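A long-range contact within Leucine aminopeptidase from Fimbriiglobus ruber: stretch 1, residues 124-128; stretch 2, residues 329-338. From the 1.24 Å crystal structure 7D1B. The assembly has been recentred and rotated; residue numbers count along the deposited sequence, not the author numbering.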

# COMPACT_ATOMS: atom_id res chain seq x y z
N ARG A 124 2.36 -15.86 -7.31
CA ARG A 124 2.64 -14.94 -6.22
C ARG A 124 1.59 -13.84 -6.18
O ARG A 124 1.11 -13.38 -7.22
N LEU A 125 1.24 -13.44 -4.96
CA LEU A 125 0.40 -12.29 -4.69
C LEU A 125 1.26 -11.14 -4.21
O LEU A 125 2.31 -11.33 -3.59
N ILE A 126 0.75 -9.93 -4.42
CA ILE A 126 1.35 -8.71 -3.91
C ILE A 126 0.42 -8.05 -2.90
O ILE A 126 -0.78 -7.91 -3.15
N VAL A 127 0.99 -7.62 -1.78
CA VAL A 127 0.37 -6.64 -0.89
C VAL A 127 1.25 -5.41 -1.02
O VAL A 127 2.47 -5.50 -0.81
N CYS A 128 0.66 -4.26 -1.37
CA CYS A 128 1.50 -3.11 -1.71
C CYS A 128 0.95 -1.83 -1.10
O CYS A 128 -0.21 -1.74 -0.68
N VAL A 329 -8.31 -9.55 6.52
CA VAL A 329 -8.84 -9.77 5.17
C VAL A 329 -7.72 -10.16 4.22
O VAL A 329 -7.85 -11.10 3.43
N LEU A 330 -6.58 -9.45 4.29
CA LEU A 330 -5.45 -9.81 3.43
C LEU A 330 -4.97 -11.23 3.70
O LEU A 330 -4.71 -12.00 2.77
N LEU A 331 -4.85 -11.60 4.99
CA LEU A 331 -4.38 -12.95 5.30
C LEU A 331 -5.39 -14.00 4.86
O LEU A 331 -5.00 -15.10 4.41
N GLY A 332 -6.69 -13.70 4.95
CA GLY A 332 -7.68 -14.66 4.47
C GLY A 332 -7.61 -14.84 2.97
O GLY A 332 -7.65 -15.97 2.47
N TRP A 333 -7.48 -13.74 2.25
CA TRP A 333 -7.30 -13.77 0.80
C TRP A 333 -6.10 -14.64 0.42
O TRP A 333 -6.18 -15.48 -0.48
N ILE A 334 -4.98 -14.46 1.13
CA ILE A 334 -3.80 -15.28 0.87
C ILE A 334 -4.10 -16.76 1.09
O ILE A 334 -3.77 -17.61 0.25
N GLN A 335 -4.73 -17.09 2.22
CA GLN A 335 -4.92 -18.49 2.59
C GLN A 335 -5.89 -19.21 1.68
O GLN A 335 -5.77 -20.42 1.52
N ILE A 336 -6.88 -18.51 1.10
CA ILE A 336 -7.88 -19.21 0.29
C ILE A 336 -7.40 -19.53 -1.11
O ILE A 336 -8.07 -20.27 -1.84
N GLN A 337 -6.25 -19.00 -1.54
CA GLN A 337 -5.76 -19.32 -2.88
C GLN A 337 -5.45 -20.81 -2.99
O GLN A 337 -4.84 -21.40 -2.11
N LYS A 338 -5.84 -21.40 -4.11
CA LYS A 338 -5.55 -22.79 -4.39
C LYS A 338 -4.11 -22.92 -4.86
O LYS A 338 -3.49 -21.95 -5.32
OXT LYS A 338 -3.52 -24.00 -4.78

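How does a strand meet a helix that lies more than two hundred residues further along the chain? The two run nearly antiparallel, at 173°, with their axes 10.3 Å apart at closest approach, a spacing that leaves room for one layer of interlocking side chains. Strand alternation sorts the side chains at 125 to 127. Leu-125 and Val-127 point their CA-to-CB bonds toward the helix, while that of Ile-126 points away. Arg-124 lies out of reach, and its guanidinium group is hydrogen-bonded elsewhere in the structure. No hydrogen bond crosses between the stretches, so the contact rests mainly on apolar packing; the two stretches together bury 309 Å².

What does Leu-125 contribute to this contact? It has the largest covered area of any residue here, 96 Å², and its side chain, with chi1 m and chi2 t, reaches three residues of the second stretch. CD1 of Leu-125 sits over one face of the Trp-333 indole, 3.6 Å from the centroid of the six-membered ring and only 7° off the ring normal, a CH-pi contact that places the methyl carbon almost directly above the ring centre. CD2 of Leu-125 lies 3.7 Å from Trp-333 CZ2. CD1 of Leu-125 also comes within 4.0 Å of CG1 of Ile-334, whose CA-to-CB bond points sideways and whose rotamer is m, t. Trp-333, with chi1 t and chi2 at 58°, has its CA-to-CB bond toward the strand, and its NE1 is hydrogen-bonded elsewhere in the structure.

Why does a polar residue, Gln-337, belong beside this leucine? Its CA-to-CB bond points toward the strand, and the aliphatic part of its side chain supplies the contact: CG of Gln-337 lies 3.8 Å from CD1 of Leu-125. With chi1 and chi2 both m, the chain folds back so that NE2 of Gln-337 donates a hydrogen bond to the backbone O of Trp-333, at 2.9 Å and an N-H...acceptor angle of 167°. The amide thus finds a polar partner within its own stretch while its methylene group packs against the leucine.

Does Ile-126 contribute although its side chain turns away? It does so through its backbone: O of Ile-126 lies 3.7 Å from Trp-333 CH2, at the edge of the indole and near the ring plane. The side chain is in the m, t rotamer, and its nearest atom to the other stretch, CB of Ile-126, is 6.1 Å from CH2 of Trp-333, so the carbonyl provides the approach.

How does Val-127 complete the packing before the strand moves out of reach at Cys-128? With chi1 t, it brings both methyl groups into contact with the helix. CG1 of Val-127 lies 3.9 Å from CD1 of Leu-330, an m, t leucine whose CA-to-CB bond points toward the strand, and CG2 of Val-127 approaches the edge of the indole at 4.3 Å from Trp-333 CZ3. Trp-333 is therefore touched by three successive strand residues, by Leu-125 over its face and by Ile-126 and Val-127 at its edge.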

# COMPACT_ATOMS: atom_id res chain seq x y z
CB ARG A 124 4.03 -14.29 -6.38
CG ARG A 124 5.17 -15.29 -6.51
CD ARG A 124 6.58 -14.64 -6.41
NE ARG A 124 6.84 -14.17 -5.06
CZ ARG A 124 7.10 -14.97 -4.02
NH1 ARG A 124 7.21 -16.28 -4.19
NH2 ARG A 124 7.23 -14.43 -2.81
CB LEU A 125 -0.63 -12.61 -3.62
CG LEU A 125 -1.64 -13.71 -3.93
CD1 LEU A 125 -2.61 -13.85 -2.76
CD2 LEU A 125 -2.40 -13.46 -5.22
CB ILE A 126 1.62 -7.72 -5.07
CG1 ILE A 126 2.69 -8.28 -6.01
CG2 ILE A 126 1.96 -6.34 -4.53
CD1 ILE A 126 2.70 -7.61 -7.36
CB VAL A 127 0.32 -7.13 0.57
CG1 VAL A 127 -0.22 -6.03 1.47
CG2 VAL A 127 -0.49 -8.42 0.69
CB CYS A 128 1.76 -3.01 -3.23
SG CYS A 128 0.30 -2.81 -4.25
CB VAL A 329 -9.62 -8.53 4.69
CG1 VAL A 329 -9.99 -8.66 3.22
CG2 VAL A 329 -10.86 -8.37 5.55
CB LEU A 330 -4.29 -8.84 3.66
CG LEU A 330 -4.53 -7.40 3.21
CD1 LEU A 330 -3.41 -6.52 3.74
CD2 LEU A 330 -4.59 -7.34 1.69
CB LEU A 331 -4.07 -13.09 6.78
CG LEU A 331 -2.86 -12.28 7.26
CD1 LEU A 331 -2.69 -12.48 8.75
CD2 LEU A 331 -1.60 -12.68 6.49
CB TRP A 333 -7.12 -12.32 0.31
CG TRP A 333 -6.72 -12.16 -1.13
CD1 TRP A 333 -7.38 -12.63 -2.24
CD2 TRP A 333 -5.58 -11.45 -1.61
NE1 TRP A 333 -6.70 -12.25 -3.38
CE2 TRP A 333 -5.60 -11.52 -3.02
CE3 TRP A 333 -4.52 -10.77 -0.97
CZ2 TRP A 333 -4.62 -10.91 -3.81
CZ3 TRP A 333 -3.55 -10.16 -1.76
CH2 TRP A 333 -3.60 -10.24 -3.17
CB ILE A 334 -2.63 -14.79 1.74
CG1 ILE A 334 -2.12 -13.45 1.22
CG2 ILE A 334 -1.51 -15.83 1.80
CD1 ILE A 334 -1.35 -12.63 2.27
CB GLN A 335 -5.44 -18.58 4.02
CG GLN A 335 -4.41 -18.24 5.08
CD GLN A 335 -5.10 -18.07 6.41
OE1 GLN A 335 -5.39 -19.04 7.11
NE2 GLN A 335 -5.43 -16.83 6.74
CB ILE A 336 -9.26 -18.51 0.26
CG1 ILE A 336 -9.17 -17.18 -0.51
CG2 ILE A 336 -9.82 -18.35 1.66
CD1 ILE A 336 -10.51 -16.50 -0.67
CB GLN A 337 -4.48 -18.53 -3.20
CG GLN A 337 -4.64 -17.02 -3.09
CD GLN A 337 -5.79 -16.50 -3.93
OE1 GLN A 337 -5.81 -16.68 -5.15
NE2 GLN A 337 -6.77 -15.87 -3.28
CB LYS A 338 -6.48 -23.30 -5.48
CG LYS A 338 -7.91 -23.49 -5.02
CD LYS A 338 -8.80 -23.87 -6.21
CE LYS A 338 -9.31 -22.65 -6.97
NZ LYS A 338 -8.31 -22.08 -7.94